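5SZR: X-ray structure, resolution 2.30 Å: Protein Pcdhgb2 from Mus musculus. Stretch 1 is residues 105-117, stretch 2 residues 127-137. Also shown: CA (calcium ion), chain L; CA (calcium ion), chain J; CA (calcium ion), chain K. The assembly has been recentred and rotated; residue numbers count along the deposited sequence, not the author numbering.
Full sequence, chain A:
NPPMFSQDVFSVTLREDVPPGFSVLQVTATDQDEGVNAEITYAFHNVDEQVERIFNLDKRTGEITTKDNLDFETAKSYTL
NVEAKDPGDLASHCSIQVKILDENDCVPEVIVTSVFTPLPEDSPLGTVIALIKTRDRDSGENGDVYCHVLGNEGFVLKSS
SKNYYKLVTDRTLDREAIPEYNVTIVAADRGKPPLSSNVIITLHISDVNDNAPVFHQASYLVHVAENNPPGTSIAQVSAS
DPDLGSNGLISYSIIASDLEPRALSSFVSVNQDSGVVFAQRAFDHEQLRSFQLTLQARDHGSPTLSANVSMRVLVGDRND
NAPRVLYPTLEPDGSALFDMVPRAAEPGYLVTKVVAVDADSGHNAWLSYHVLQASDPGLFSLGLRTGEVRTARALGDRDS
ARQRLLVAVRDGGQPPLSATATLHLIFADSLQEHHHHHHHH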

ATOM      1  N   ASP A 105     -12.502  20.867 -43.275  1.00 75.65           N
ATOM      2  CA  ASP A 105     -12.685  21.933 -42.298  1.00 76.04           C
ATOM      3  C   ASP A 105     -13.527  21.505 -41.099  1.00 74.00           C
ATOM      4  O   ASP A 105     -13.938  22.365 -40.314  1.00 73.35           O
ATOM      5  N   CYS A 106     -13.783  20.208 -40.929  1.00 71.64           N
ATOM      6  CA  CYS A 106     -14.537  19.693 -39.791  1.00 70.92           C
ATOM      7  C   CYS A 106     -13.651  18.737 -39.006  1.00 72.60           C
ATOM      8  O   CYS A 106     -13.155  17.749 -39.558  1.00 72.11           O
ATOM      9  N   VAL A 107     -13.465  19.030 -37.724  1.00 73.73           N
ATOM     10  CA  VAL A 107     -12.593  18.228 -36.856  1.00 75.28           C
ATOM     11  C   VAL A 107     -13.279  16.905 -36.537  1.00 71.89           C
ATOM     12  O   VAL A 107     -14.519  16.869 -36.422  1.00 64.96           O
ATOM     13  N   PRO A 108     -12.545  15.796 -36.425  1.00 69.65           N
ATOM     14  CA  PRO A 108     -13.153  14.563 -35.904  1.00 67.69           C
ATOM     15  C   PRO A 108     -13.514  14.721 -34.434  1.00 66.88           C
ATOM     16  O   PRO A 108     -12.809  15.386 -33.672  1.00 68.11           O
ATOM     17  N   GLU A 109     -14.622  14.104 -34.032  1.00 66.76           N
ATOM     18  CA  GLU A 109     -15.005  14.075 -32.630  1.00 70.95           C
ATOM     19  C   GLU A 109     -15.079  12.635 -32.140  1.00 68.58           C
ATOM     20  O   GLU A 109     -15.401  11.716 -32.901  1.00 66.91           O
ATOM     21  N   VAL A 110     -14.763  12.450 -30.857  1.00 67.14           N
ATOM     22  CA  VAL A 110     -14.717  11.139 -30.221  1.00 63.73           C
ATOM     23  C   VAL A 110     -15.831  11.069 -29.185  1.00 61.61           C
ATOM     24  O   VAL A 110     -15.949  11.957 -28.330  1.00 61.27           O
ATOM     25  N   ILE A 111     -16.642  10.017 -29.256  1.00 60.05           N
ATOM     26  CA  ILE A 111     -17.786   9.835 -28.367  1.00 60.45           C
ATOM     27  C   ILE A 111     -17.519   8.597 -27.523  1.00 59.00           C
ATOM     28  O   ILE A 111     -17.475   7.478 -28.050  1.00 58.25           O
ATOM     29  N   VAL A 112     -17.353   8.796 -26.215  1.00 59.42           N
ATOM     30  CA  VAL A 112     -16.991   7.738 -25.273  1.00 56.25           C
ATOM     31  C   VAL A 112     -18.195   7.451 -24.385  1.00 54.94           C
ATOM     32  O   VAL A 112     -18.728   8.363 -23.743  1.00 55.78           O
ATOM     33  N   THR A 113     -18.619   6.189 -24.339  1.00 53.56           N
ATOM     34  CA  THR A 113     -19.718   5.769 -23.482  1.00 53.34           C
ATOM     35  C   THR A 113     -19.330   4.498 -22.739  1.00 54.03           C
ATOM     36  O   THR A 113     -18.347   3.831 -23.072  1.00 53.56           O
ATOM     37  N   SER A 114     -20.129   4.180 -21.718  1.00 54.19           N
ATOM     38  CA  SER A 114     -20.007   2.945 -20.941  1.00 52.45           C
ATOM     39  C   SER A 114     -18.590   2.740 -20.415  1.00 52.28           C
ATOM     40  O   SER A 114     -17.997   1.667 -20.550  1.00 53.02           O
ATOM     41  N   VAL A 115     -18.039   3.786 -19.803  1.00 51.83           N
ATOM     42  CA  VAL A 115     -16.758   3.642 -19.124  1.00 59.74           C
ATOM     43  C   VAL A 115     -16.952   2.821 -17.854  1.00 51.21           C
ATOM     44  O   VAL A 115     -17.815   3.127 -17.022  1.00 52.07           O
ATOM     45  N   PHE A 116     -16.159   1.759 -17.714  1.00 50.94           N
ATOM     46  CA  PHE A 116     -16.168   0.878 -16.543  1.00 51.86           C
ATOM     47  C   PHE A 116     -15.634   1.659 -15.344  1.00 50.75           C
ATOM     48  O   PHE A 116     -14.423   1.807 -15.178  1.00 50.67           O
ATOM     49  N   THR A 117     -16.534   2.172 -14.507  1.00 51.83           N
ATOM     50  CA  THR A 117     -16.153   3.060 -13.405  1.00 55.45           C
ATOM     51  C   THR A 117     -16.765   2.652 -12.056  1.00 54.80           C
ATOM     52  O   THR A 117     -17.978   2.731 -11.877  1.00 56.94           O
ATOM     53  N   THR A 127     -11.080  -7.198 -20.821  1.00 54.51           N
ATOM     54  CA  THR A 127     -12.265  -6.564 -20.262  1.00 53.67           C
ATOM     55  C   THR A 127     -12.555  -5.262 -20.996  1.00 53.45           C
ATOM     56  O   THR A 127     -11.646  -4.476 -21.279  1.00 53.83           O
ATOM     57  N   VAL A 128     -13.829  -5.040 -21.312  1.00 53.64           N
ATOM     58  CA  VAL A 128     -14.238  -3.887 -22.110  1.00 53.24           C
ATOM     59  C   VAL A 128     -14.379  -2.684 -21.185  1.00 53.76           C
ATOM     60  O   VAL A 128     -15.295  -2.625 -20.362  1.00 55.28           O
ATOM     61  N   ILE A 129     -13.475  -1.718 -21.325  1.00 54.26           N
ATOM     62  CA  ILE A 129     -13.478  -0.548 -20.456  1.00 56.04           C
ATOM     63  C   ILE A 129     -14.445   0.514 -20.953  1.00 57.40           C
ATOM     64  O   ILE A 129     -15.153   1.135 -20.157  1.00 58.15           O
ATOM     65  N   ALA A 130     -14.486   0.747 -22.262  1.00 60.27           N
ATOM     66  CA  ALA A 130     -15.269   1.850 -22.793  1.00 57.81           C
ATOM     67  C   ALA A 130     -15.603   1.570 -24.248  1.00 58.26           C
ATOM     68  O   ALA A 130     -14.897   0.831 -24.937  1.00 59.49           O
ATOM     69  N   LEU A 131     -16.693   2.178 -24.702  1.00 57.33           N
ATOM     70  CA  LEU A 131     -17.118   2.108 -26.090  1.00 56.72           C
ATOM     71  C   LEU A 131     -16.831   3.446 -26.760  1.00 55.00           C
ATOM     72  O   LEU A 131     -17.184   4.503 -26.223  1.00 52.77           O
ATOM     73  N   ILE A 132     -16.183   3.393 -27.921  1.00 56.97           N
ATOM     74  CA  ILE A 132     -15.691   4.573 -28.622  1.00 60.37           C
ATOM     75  C   ILE A 132     -16.389   4.662 -29.975  1.00 63.25           C
ATOM     76  O   ILE A 132     -16.470   3.666 -30.702  1.00 63.90           O
ATOM     77  N   LYS A 133     -16.877   5.854 -30.313  1.00 63.87           N
ATOM     78  CA  LYS A 133     -17.487   6.124 -31.609  1.00 65.62           C
ATOM     79  C   LYS A 133     -16.926   7.429 -32.155  1.00 64.49           C
ATOM     80  O   LYS A 133     -16.705   8.378 -31.400  1.00 64.17           O
ATOM     81  N   THR A 134     -16.691   7.476 -33.464  1.00 65.78           N
ATOM     82  CA  THR A 134     -16.162   8.669 -34.110  1.00 66.14           C
ATOM     83  C   THR A 134     -17.161   9.221 -35.115  1.00 66.18           C
ATOM     84  O   THR A 134     -17.842   8.465 -35.814  1.00 67.38           O
ATOM     85  N   ARG A 135     -17.241  10.547 -35.175  1.00 67.01           N
ATOM     86  CA  ARG A 135     -17.985  11.254 -36.204  1.00 72.36           C
ATOM     87  C   ARG A 135     -17.057  12.228 -36.917  1.00 70.15           C
ATOM     88  O   ARG A 135     -16.058  12.681 -36.350  1.00 70.20           O
ATOM     89  N   ASP A 136     -17.384  12.534 -38.170  1.00 68.27           N
ATOM     90  CA  ASP A 136     -16.657  13.554 -38.925  1.00 67.11           C
ATOM     91  C   ASP A 136     -17.583  14.086 -40.005  1.00 66.71           C
ATOM     92  O   ASP A 136     -18.006  13.330 -40.886  1.00 64.34           O
ATOM     93  N   ARG A 137     -17.892  15.381 -39.940  1.00 65.63           N
ATOM     94  CA  ARG A 137     -18.909  15.964 -40.802  1.00 67.48           C
ATOM     95  C   ARG A 137     -18.464  16.088 -42.253  1.00 70.59           C
ATOM     96  O   ARG A 137     -19.312  16.334 -43.117  1.00 72.91           O
TER

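One calcium ion and one salt bridge supply the strongest polar contacts between residues 105-117 and 127-137, which pair as antiparallel strands. The calcium ion of chain L joins the two stretches directly: Cys106 O binds it at 2.5 Å, and the Asp136 carboxylate grips it with both oxygens, OD1 and OD2 each 2.8 Å from the ion. Asp136 reaches it with chi1 t, its CB leaving sideways but its end coming nearer the first stretch, where OD2 also lies 3.4 Å from Pro108 CG. Asp105 (chi1 p) touches nothing on the second stretch; its carboxylate instead spans two ions, OD2 binding the calcium of chain J and OD1 that of chain K, each at 2.4 Å. Waters 2 and 3 complete part of the chain J site, and all three ions take further ligands from elsewhere in the structure.

The salt bridge runs between Glu109 OE2 and Arg135 NE at 3.2 Å and is also a hydrogen bond, with the carboxylate oxygen near the guanidinium plane. Glu109 (p, t) and Arg135 (m, t, m) belong to a hydrogen-bonded backbone pair, so their side chains leave the same face of the sheet and can meet above it. Ile111 (m, m) stands on that face too: its CG1 lies over one face of the guanidinium, and its CD1 comes within 3.6 Å of Arg135 NH1. Opposite Ile111 is Lys133, with Ile111 CB 4.2 Å from Lys133 CB; the lysine, t throughout, then extends away from the first stretch. Farther along, Thr113 (p) places OG1 3.6 Å from Leu131 CB, with Leu131 in m, t.

The other face carries Val110, Val112, Ile132 and Thr134. Val110 and Val112 are both t, and Ile132 (m, m) contacts both: its CG2 is 3.6 Å from Val110 CG1, its CD1 3.6 Å from Val112 CG2. Ala130 continues the apolar packing, its CB 4.0 Å from both Val112 CG1 and Val115 CG2.

Past the last bridged pair, Thr113 with Leu131, water 1 donates to Ser114 O and Val128 O, 3.0 Å from each, linking the two backbones. Phe116 (t) points toward the second stretch, anchored by its N to Ile129 O at 2.7 Å; its ring presents an edge to Thr127 CG2, which lies 3.7 Å from CE2. Ile129 (m, t) packs loosely there, CG2 4.4 Å from Phe116 CB. At the calcium end, Cys106 (m) also points toward the second stretch and sets SG 3.6 Å from Arg137 CB.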

ATOM      1  CB  ASP A 105     -13.296  23.178 -42.957  1.00 76.67           C
ATOM      2  CG  ASP A 105     -14.648  22.909 -43.597  1.00 77.65           C
ATOM      3  OD1 ASP A 105     -14.990  21.731 -43.820  1.00 73.77           O
ATOM      4  OD2 ASP A 105     -15.369  23.886 -43.890  1.00 75.59           O
ATOM      5  CB  CYS A 106     -15.821  18.992 -40.242  1.00 70.49           C
ATOM      6  SG  CYS A 106     -17.101  20.119 -40.860  1.00 73.58           S
ATOM      7  CB  VAL A 107     -12.268  19.010 -35.577  1.00 78.42           C
ATOM      8  CG1 VAL A 107     -11.445  18.180 -34.602  1.00 68.78           C
ATOM      9  CG2 VAL A 107     -11.538  20.303 -35.926  1.00 80.98           C
ATOM     10  CB  PRO A 108     -12.055  13.509 -36.089  1.00 66.95           C
ATOM     11  CG  PRO A 108     -11.074  14.110 -37.039  1.00 70.53           C
ATOM     12  CD  PRO A 108     -11.154  15.590 -36.859  1.00 70.86           C
ATOM     13  CB  GLU A 109     -16.341  14.795 -32.381  1.00 76.97           C
ATOM     14  CG  GLU A 109     -17.553  14.206 -33.077  1.00 82.29           C
ATOM     15  CD  GLU A 109     -18.848  14.850 -32.602  1.00 87.91           C
ATOM     16  OE1 GLU A 109     -19.007  15.021 -31.371  1.00 89.92           O
ATOM     17  OE2 GLU A 109     -19.698  15.200 -33.453  1.00 89.39           O
ATOM     18  CB  VAL A 110     -13.348  10.879 -29.571  1.00 65.96           C
ATOM     19  CG1 VAL A 110     -13.201   9.411 -29.201  1.00 66.11           C
ATOM     20  CG2 VAL A 110     -12.227  11.321 -30.490  1.00 68.90           C
ATOM     21  CB  ILE A 111     -19.103   9.701 -29.143  1.00 64.03           C
ATOM     22  CG1 ILE A 111     -19.227  10.814 -30.191  1.00 67.25           C
ATOM     23  CG2 ILE A 111     -20.283   9.731 -28.187  1.00 66.76           C
ATOM     24  CD1 ILE A 111     -19.194  12.212 -29.609  1.00 68.91           C
ATOM     25  CB  VAL A 112     -15.776   8.136 -24.422  1.00 56.91           C
ATOM     26  CG1 VAL A 112     -15.393   7.009 -23.486  1.00 55.52           C
ATOM     27  CG2 VAL A 112     -14.603   8.535 -25.310  1.00 57.78           C
ATOM     28  CB  THR A 113     -21.013   5.525 -24.272  1.00 54.01           C
ATOM     29  OG1 THR A 113     -20.801   4.493 -25.242  1.00 53.61           O
ATOM     30  CG2 THR A 113     -21.476   6.794 -24.966  1.00 59.52           C
ATOM     31  CB  SER A 114     -20.462   1.735 -21.760  1.00 53.48           C
ATOM     32  OG  SER A 114     -21.867   1.747 -21.933  1.00 58.65           O
ATOM     33  CB  VAL A 115     -16.151   5.016 -18.818  1.00 60.98           C
ATOM     34  CG1 VAL A 115     -14.813   4.854 -18.100  1.00 52.27           C
ATOM     35  CG2 VAL A 115     -15.988   5.810 -20.100  1.00 52.63           C
ATOM     36  CB  PHE A 116     -15.319  -0.357 -16.838  1.00 50.05           C
ATOM     37  CG  PHE A 116     -15.715  -1.601 -16.072  1.00 51.37           C
ATOM     38  CD1 PHE A 116     -16.311  -1.528 -14.824  1.00 50.99           C
ATOM     39  CD2 PHE A 116     -15.466  -2.859 -16.611  1.00 52.82           C
ATOM     40  CE1 PHE A 116     -16.654  -2.691 -14.133  1.00 50.31           C
ATOM     41  CE2 PHE A 116     -15.803  -4.020 -15.921  1.00 50.79           C
ATOM     42  CZ  PHE A 116     -16.400  -3.933 -14.686  1.00 48.74           C
ATOM     43  CB  THR A 117     -16.582   4.522 -13.696  1.00 60.97           C
ATOM     44  OG1 THR A 117     -15.841   5.040 -14.807  1.00 62.76           O
ATOM     45  CG2 THR A 117     -16.348   5.409 -12.475  1.00 66.73           C
ATOM     46  CB  THR A 127     -12.072  -6.299 -18.766  1.00 55.72           C
ATOM     47  OG1 THR A 127     -11.776  -7.532 -18.095  1.00 56.96           O
ATOM     48  CG2 THR A 127     -13.331  -5.695 -18.156  1.00 56.17           C
ATOM     49  CB  VAL A 128     -15.542  -4.163 -22.862  1.00 52.94           C
ATOM     50  CG1 VAL A 128     -15.965  -2.926 -23.644  1.00 54.25           C
ATOM     51  CG2 VAL A 128     -15.365  -5.353 -23.784  1.00 53.68           C
ATOM     52  CB  ILE A 129     -12.054   0.022 -20.337  1.00 58.43           C
ATOM     53  CG1 ILE A 129     -11.080  -1.045 -19.850  1.00 59.08           C
ATOM     54  CG2 ILE A 129     -12.034   1.212 -19.390  1.00 58.75           C
ATOM     55  CD1 ILE A 129      -9.676  -0.529 -19.744  1.00 61.39           C
ATOM     56  CB  ALA A 130     -14.521   3.180 -22.658  1.00 57.47           C
ATOM     57  CB  LEU A 131     -18.601   1.749 -26.185  1.00 57.84           C
ATOM     58  CG  LEU A 131     -18.938   0.401 -25.542  1.00 56.60           C
ATOM     59  CD1 LEU A 131     -20.435   0.138 -25.577  1.00 53.48           C
ATOM     60  CD2 LEU A 131     -18.174  -0.721 -26.227  1.00 52.93           C
ATOM     61  CB  ILE A 132     -14.164   4.518 -28.813  1.00 63.42           C
ATOM     62  CG1 ILE A 132     -13.453   4.185 -27.491  1.00 63.89           C
ATOM     63  CG2 ILE A 132     -13.651   5.811 -29.427  1.00 64.94           C
ATOM     64  CD1 ILE A 132     -13.688   5.179 -26.389  1.00 66.27           C
ATOM     65  CB  LYS A 133     -19.018   6.211 -31.502  1.00 67.52           C
ATOM     66  CG  LYS A 133     -19.728   6.288 -32.840  1.00 72.08           C
ATOM     67  CD  LYS A 133     -21.184   6.707 -32.679  1.00 75.82           C
ATOM     68  CE  LYS A 133     -21.824   6.975 -34.036  1.00 79.44           C
ATOM     69  NZ  LYS A 133     -23.181   7.582 -33.918  1.00 81.92           N
ATOM     70  CB  THR A 134     -14.835   8.390 -34.822  1.00 65.87           C
ATOM     71  OG1 THR A 134     -15.062   7.537 -35.951  1.00 66.04           O
ATOM     72  CG2 THR A 134     -13.871   7.718 -33.878  1.00 66.27           C
ATOM     73  CB  ARG A 135     -19.186  12.006 -35.613  1.00 78.98           C
ATOM     74  CG  ARG A 135     -20.381  11.120 -35.292  1.00 82.41           C
ATOM     75  CD  ARG A 135     -21.649  11.945 -35.101  1.00 87.44           C
ATOM     76  NE  ARG A 135     -21.617  12.724 -33.867  1.00 91.45           N
ATOM     77  CZ  ARG A 135     -22.158  12.325 -32.720  1.00 94.51           C
ATOM     78  NH1 ARG A 135     -22.078  13.095 -31.641  1.00 95.49           N
ATOM     79  NH2 ARG A 135     -22.778  11.154 -32.650  1.00 95.29           N
ATOM     80  CB  ASP A 136     -15.374  12.990 -39.534  1.00 68.13           C
ATOM     81  CG  ASP A 136     -14.426  14.078 -40.021  1.00 70.72           C
ATOM     82  OD1 ASP A 136     -14.846  14.935 -40.834  1.00 69.38           O
ATOM     83  OD2 ASP A 136     -13.254  14.080 -39.583  1.00 72.04           O
ATOM     84  CB  ARG A 137     -19.320  17.335 -40.260  1.00 69.39           C
ATOM     85  CG  ARG A 137     -19.860  17.303 -38.829  1.00 70.65           C
ATOM     86  CD  ARG A 137     -20.450  18.647 -38.454  1.00 75.18           C
ATOM     87  NE  ARG A 137     -21.345  19.126 -39.508  1.00 80.55           N
ATOM     88  CZ  ARG A 137     -21.781  20.378 -39.617  1.00 83.82           C
ATOM     89  NH1 ARG A 137     -22.588  20.713 -40.616  1.00 84.72           N
ATOM     90  NH2 ARG A 137     -21.410  21.295 -38.733  1.00 85.53           N
TER
HETATM   91 CA    CA L 709     -12.411  16.181 -41.294  1.00 63.32          CA
HETATM   92 CA    CA J 707     -17.637  23.369 -44.230  1.00 61.99          CA
HETATM   93 CA    CA K 708     -16.008  20.228 -45.391  1.00 62.89          CA
HETATM   94  O   HOH W   1     -17.651  -1.141 -21.391  1.00 57.37           O
HETATM   95  O   HOH W   2     -18.353  23.238 -41.586  1.00 51.15           O
HETATM   96  O   HOH W   3     -17.431  25.662 -43.936  1.00 45.10           O